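Local coordinates for sulfur carrier protein CysO (Mycobacterium tuberculosis, PDB 3DWG) that probably donates sulfur, in its thiocarboxylated form, to the CysM-dependent pathway of cysteine biosynthesis, at residues 3-8 / 82-87. Residues are numbered along the deposited sequence; the frame is centred on the assembly and turned at random.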
loop_
_atom_site.group_PDB
_atom_site.type_symbol
_atom_site.label_atom_id
_atom_site.label_comp_id
_atom_site.label_asym_id
_atom_site.label_seq_id
_atom_site.Cartn_x
_atom_site.Cartn_y
_atom_site.Cartn_z
ATOM N N VAL C 3 -2.417 39.227 1.539
ATOM C CA VAL C 3 -2.192 37.799 1.381
ATOM C C VAL C 3 -0.810 37.467 1.859
ATOM O O VAL C 3 0.066 38.325 1.933
ATOM C CB VAL C 3 -2.376 37.315 -0.092
ATOM C CG1 VAL C 3 -3.712 37.816 -0.646
ATOM C CG2 VAL C 3 -1.250 37.753 -0.961
ATOM N N THR C 4 -0.617 36.193 2.177
ATOM C CA THR C 4 0.675 35.731 2.631
ATOM C C THR C 4 1.310 34.915 1.501
ATOM O O THR C 4 0.687 33.966 1.041
ATOM C CB THR C 4 0.555 34.848 3.896
ATOM O OG1 THR C 4 -0.139 35.585 4.937
ATOM C CG2 THR C 4 1.940 34.487 4.362
ATOM N N VAL C 5 2.517 35.293 1.102
ATOM C CA VAL C 5 3.212 34.679 -0.035
ATOM C C VAL C 5 4.419 33.855 0.427
ATOM O O VAL C 5 5.322 34.396 1.094
ATOM C CB VAL C 5 3.750 35.725 -1.080
ATOM C CG1 VAL C 5 4.345 34.976 -2.315
ATOM C CG2 VAL C 5 2.619 36.702 -1.528
ATOM N N SER C 6 4.447 32.568 0.077
ATOM C CA SER C 6 5.584 31.719 0.443
ATOM C C SER C 6 6.609 31.804 -0.668
ATOM O O SER C 6 6.325 31.485 -1.866
ATOM C CB SER C 6 5.118 30.272 0.681
ATOM O OG SER C 6 6.164 29.320 0.583
ATOM N N ILE C 7 7.837 32.153 -0.271
ATOM C CA ILE C 7 8.899 32.371 -1.186
ATOM C C ILE C 7 9.896 31.196 -1.122
ATOM O O ILE C 7 10.468 30.931 -0.056
ATOM C CB ILE C 7 9.657 33.708 -0.836
ATOM C CG1 ILE C 7 8.662 34.883 -0.680
ATOM C CG2 ILE C 7 10.770 33.901 -1.802
ATOM C CD1 ILE C 7 8.024 35.335 -1.999
ATOM N N PRO C 8 10.110 30.518 -2.252
ATOM C CA PRO C 8 11.021 29.381 -2.244
ATOM C C PRO C 8 12.446 29.861 -2.069
ATOM O O PRO C 8 12.782 31.027 -2.311
ATOM C CB PRO C 8 10.811 28.730 -3.625
ATOM C CG PRO C 8 10.428 29.951 -4.516
ATOM C CD PRO C 8 9.547 30.772 -3.605
ATOM N N ASP C 82 -5.965 35.129 1.773
ATOM C CA ASP C 82 -5.512 33.995 0.937
ATOM C C ASP C 82 -4.017 33.746 1.108
ATOM O O ASP C 82 -3.272 34.632 1.540
ATOM C CB ASP C 82 -5.787 34.226 -0.551
ATOM C CG ASP C 82 -7.230 34.092 -0.932
ATOM O OD1 ASP C 82 -8.101 33.674 -0.145
ATOM O OD2 ASP C 82 -7.490 34.357 -2.119
ATOM N N SER C 83 -3.593 32.512 0.802
ATOM C CA SER C 83 -2.181 32.136 0.767
ATOM C C SER C 83 -1.819 32.000 -0.696
ATOM O O SER C 83 -2.611 31.460 -1.505
ATOM C CB SER C 83 -1.977 30.736 1.363
ATOM O OG SER C 83 -2.677 29.759 0.572
ATOM N N VAL C 84 -0.634 32.466 -0.999
ATOM C CA VAL C 84 -0.057 32.269 -2.311
ATOM C C VAL C 84 1.273 31.518 -2.154
ATOM O O VAL C 84 2.129 31.914 -1.325
ATOM C CB VAL C 84 0.203 33.639 -3.068
ATOM C CG1 VAL C 84 0.949 33.382 -4.340
ATOM C CG2 VAL C 84 -1.147 34.329 -3.331
ATOM N N THR C 85 1.439 30.411 -2.909
ATOM C CA THR C 85 2.644 29.570 -2.791
ATOM C C THR C 85 3.397 29.551 -4.120
ATOM O O THR C 85 2.800 29.231 -5.145
ATOM C CB THR C 85 2.207 28.129 -2.448
ATOM O OG1 THR C 85 1.363 28.151 -1.285
ATOM C CG2 THR C 85 3.457 27.216 -2.239
ATOM N N ILE C 86 4.674 29.872 -4.113
ATOM C CA ILE C 86 5.486 29.855 -5.305
ATOM C C ILE C 86 6.523 28.729 -5.188
ATOM O O ILE C 86 7.249 28.685 -4.191
ATOM C CB ILE C 86 6.245 31.250 -5.454
ATOM C CG1 ILE C 86 5.176 32.356 -5.507
ATOM C CG2 ILE C 86 7.143 31.253 -6.640
ATOM C CD1 ILE C 86 5.831 33.733 -5.557
ATOM N N LEU C 87 6.595 27.878 -6.196
ATOM C CA LEU C 87 7.568 26.740 -6.119
ATOM C C LEU C 87 8.179 26.517 -7.510
ATOM O O LEU C 87 7.462 26.619 -8.521
ATOM C CB LEU C 87 6.822 25.446 -5.741
ATOM C CG LEU C 87 6.259 25.384 -4.339
ATOM C CD1 LEU C 87 5.342 24.208 -4.148
ATOM C CD2 LEU C 87 7.450 25.341 -3.327
HETATM O O HOH W 1 -2.765 35.620 4.430
HETATM O O HOH W 2 7.665 28.252 -1.513
#
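Thr4 and Ser6 turn their backbone polar groups toward Asp82, Val84 and Ile86, and four hydrogen bonds follow one another along the strand pair: Thr4 N to Asp82 O, Val84 N to Thr4 O, Ser6 N to Val84 O and Ile86 N to Ser6 O. This alternation, with an angle of 15° between the strand directions, identifies a parallel ladder. The bond from Ser6 N to Val84 O is the shortest at 2.8 Å, and the same carbonyl oxygen also takes a CA-H...O contact from Val5 CA at 3.2 Å.

Packing is tight on the face bearing Val5, Val84 and Ile86. Val5 and Val84 lie side by side, both with CG1 anti to the backbone N (chi1 -174° and 173°), while CG1 of Val5 meets CD1 of Ile86 at 3.8 Å. Beyond the last ladder bond the Pro8 ring takes over, its CD 3.8 Å from Ile86 CB and 3.2 Å from Ile86 O. Val31 of helix 28-38 touches Val3 and Val5 on this side.

The face of Thr4, Ser6, Ser83 and Thr85 is looser: the nearest side-chain pair there, Ser6 OG and Thr85 CG2, is 4.4 Å apart. Water instead joins the strands at both ends, one molecule linking Thr4 OG1 to Asp82 O, the other linking Ser6 OG to Ile86 O, 2.7 Å from the latter oxygen. Flanked by antiparallel strands 20-23 and 59-63, this first-and-last-strand pairing forms the parallel centre of the beta-grasp fold of ThiS and ubiquitin.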